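Long-range contact in arabinogalactan endo-1,4-beta-galactosidase (PDB 7OSK), which probably hydrolyses beta-1,4-galactan chains of arabinogalactan from within, through the glycoside hydrolase family 53 catalytic domain that this chain comprises: residues Ser148-Trp153 against Gly195-Asp200. Numbering follows the deposited sequence.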
loop_
_atom_site.group_PDB
_atom_site.type_symbol
_atom_site.label_atom_id
_atom_site.label_comp_id
_atom_site.label_asym_id
_atom_site.label_seq_id
_atom_site.Cartn_x
_atom_site.Cartn_y
_atom_site.Cartn_z
ATOM N N SER A 148 13.162 -11.113 0.867
ATOM C CA SER A 148 14.519 -11.250 0.354
ATOM C C SER A 148 15.355 -10.004 0.615
ATOM O O SER A 148 14.949 -8.890 0.277
ATOM C CB SER A 148 14.498 -11.541 -1.148
ATOM O OG SER A 148 13.870 -12.780 -1.419
ATOM N N LYS A 149 16.523 -10.194 1.222
ATOM C CA LYS A 149 17.493 -9.113 1.330
ATOM C C LYS A 149 17.922 -8.728 -0.078
ATOM O O LYS A 149 18.118 -9.607 -0.917
ATOM C CB LYS A 149 18.707 -9.530 2.165
ATOM C CG LYS A 149 18.383 -9.857 3.611
ATOM C CD LYS A 149 19.640 -10.083 4.445
ATOM C CE LYS A 149 20.385 -11.345 4.041
ATOM N NZ LYS A 149 21.561 -11.595 4.921
ATOM N N PRO A 150 18.056 -7.419 -0.353
ATOM C CA PRO A 150 18.520 -7.001 -1.681
ATOM C C PRO A 150 19.822 -7.697 -2.082
ATOM O O PRO A 150 20.575 -8.124 -1.205
ATOM C CB PRO A 150 18.718 -5.490 -1.522
ATOM C CG PRO A 150 17.755 -5.104 -0.450
ATOM C CD PRO A 150 17.708 -6.266 0.498
ATOM N N LYS A 151 20.064 -7.818 -3.385
ATOM C CA LYS A 151 21.203 -8.576 -3.901
ATOM C C LYS A 151 22.534 -8.144 -3.296
ATOM O O LYS A 151 23.414 -8.975 -3.067
ATOM C CB LYS A 151 21.276 -8.444 -5.423
ATOM C CG LYS A 151 20.178 -9.191 -6.163
ATOM C CD LYS A 151 20.238 -8.936 -7.660
ATOM C CE LYS A 151 19.428 -7.719 -8.072
ATOM N NZ LYS A 151 19.971 -6.421 -7.585
ATOM N N ALA A 152 22.676 -6.849 -3.032
ATOM C CA ALA A 152 23.933 -6.304 -2.530
ATOM C C ALA A 152 24.031 -6.398 -1.010
ATOM O O ALA A 152 25.097 -6.173 -0.439
ATOM C CB ALA A 152 24.090 -4.863 -2.976
ATOM N N TRP A 153 22.917 -6.729 -0.361
ATOM C CA TRP A 153 22.872 -6.860 1.096
ATOM C C TRP A 153 22.922 -8.325 1.529
ATOM O O TRP A 153 23.010 -8.626 2.719
ATOM C CB TRP A 153 21.602 -6.209 1.653
ATOM C CG TRP A 153 21.493 -4.731 1.402
ATOM C CD1 TRP A 153 22.328 -3.961 0.649
ATOM C CD2 TRP A 153 20.482 -3.847 1.909
ATOM N NE1 TRP A 153 21.903 -2.655 0.655
ATOM C CE2 TRP A 153 20.772 -2.558 1.421
ATOM C CE3 TRP A 153 19.362 -4.020 2.728
ATOM C CZ2 TRP A 153 19.985 -1.449 1.723
ATOM C CZ3 TRP A 153 18.581 -2.919 3.026
ATOM C CH2 TRP A 153 18.897 -1.649 2.525
ATOM N N GLY A 195 8.783 -10.461 10.229
ATOM C CA GLY A 195 9.988 -9.668 10.098
ATOM C C GLY A 195 10.297 -9.348 8.649
ATOM O O GLY A 195 9.472 -9.570 7.761
ATOM N N PHE A 196 11.495 -8.822 8.417
ATOM C CA PHE A 196 11.969 -8.483 7.077
ATOM C C PHE A 196 13.464 -8.747 6.997
ATOM O O PHE A 196 14.108 -8.979 8.017
ATOM C CB PHE A 196 11.657 -7.019 6.706
ATOM C CG PHE A 196 12.440 -5.979 7.494
ATOM C CD1 PHE A 196 12.793 -6.182 8.823
ATOM C CD2 PHE A 196 12.809 -4.782 6.892
ATOM C CE1 PHE A 196 13.501 -5.217 9.529
ATOM C CE2 PHE A 196 13.518 -3.815 7.596
ATOM C CZ PHE A 196 13.863 -4.033 8.912
ATOM N N LEU A 197 14.008 -8.716 5.784
ATOM C CA LEU A 197 15.432 -8.949 5.566
ATOM C C LEU A 197 15.869 -10.301 6.129
ATOM O O LEU A 197 16.758 -10.370 6.979
ATOM C CB LEU A 197 16.258 -7.824 6.199
ATOM C CG LEU A 197 16.131 -6.449 5.543
ATOM C CD1 LEU A 197 16.786 -5.392 6.413
ATOM C CD2 LEU A 197 16.753 -6.464 4.160
ATOM N N TRP A 198 15.243 -11.373 5.651
ATOM C CA TRP A 198 15.519 -12.712 6.162
ATOM C C TRP A 198 16.930 -13.185 5.813
ATOM O O TRP A 198 17.465 -12.822 4.765
ATOM C CB TRP A 198 14.503 -13.714 5.614
ATOM C CG TRP A 198 13.110 -13.500 6.111
ATOM C CD1 TRP A 198 12.728 -12.737 7.172
ATOM C CD2 TRP A 198 11.909 -14.055 5.565
ATOM N NE1 TRP A 198 11.363 -12.783 7.324
ATOM C CE2 TRP A 198 10.837 -13.586 6.347
ATOM C CE3 TRP A 198 11.637 -14.903 4.488
ATOM C CZ2 TRP A 198 9.516 -13.934 6.089
ATOM C CZ3 TRP A 198 10.324 -15.249 4.234
ATOM C CH2 TRP A 198 9.281 -14.765 5.031
ATOM N N PRO A 199 17.539 -14.005 6.687
ATOM C CA PRO A 199 17.023 -14.454 7.986
ATOM C C PRO A 199 17.392 -13.519 9.140
ATOM O O PRO A 199 16.888 -13.701 10.248
ATOM C CB PRO A 199 17.689 -15.818 8.162
ATOM C CG PRO A 199 19.001 -15.669 7.478
ATOM C CD PRO A 199 18.796 -14.694 6.342
ATOM N N ASP A 200 18.246 -12.530 8.878
ATOM C CA ASP A 200 18.804 -11.682 9.934
ATOM C C ASP A 200 17.756 -10.900 10.729
ATOM O O ASP A 200 17.971 -10.584 11.902
ATOM C CB ASP A 200 19.813 -10.702 9.337
ATOM C CG ASP A 200 21.097 -11.383 8.899
ATOM O OD1 ASP A 200 21.014 -12.449 8.248
ATOM O OD2 ASP A 200 22.189 -10.859 9.213
HETATM O O HOH W 1 17.196 -12.899 1.301
#
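Two beta-alpha loops of the family 53 TIM barrel meet here, the loops after strands 130-135 and 185-188, and Lys149 lies across Leu197, Trp198 and Asp200. The methylene chain of Lys149 runs past the Trp198 carbonyl. Lys149 CG is 3.3 Å from Trp198 O, and CD and CE stay close to the same oxygen. The chain bends at chi3 (-68°), which swings CE back to Trp198 O. Lys149 NZ then meets Asp200 OD1 in a long, weak salt bridge of 3.5 Å, with the two side chains at about a right angle. Its stronger partner is Ala154 O, just beyond the segment, so NZ is shared between the two loops. An alanine here would probably leave Asp200 OD1 and Ala154 O without this charged mate and open a gap beside Trp198 O. One water accepts from Lys149 N at 2.8 Å and donates weakly to Trp198 O. The Trp198-Pro199 peptide bond, whose carbonyl oxygen the lysine chain runs past, is cis.

Beside the lysine chain, Leu197 provides the apolar half. Leu197 CD2 packs on Pro150 CD at 3.8 Å and reaches the Trp153 ring at its edge, 3.9 Å from Trp153 CE3. Pro150 CG sits over one face of that indole, toward its rim. Trp153 and Leu197 both rest on Val165 of helix 158-178, while Leu197 also touches Leu212 of helix 206-223.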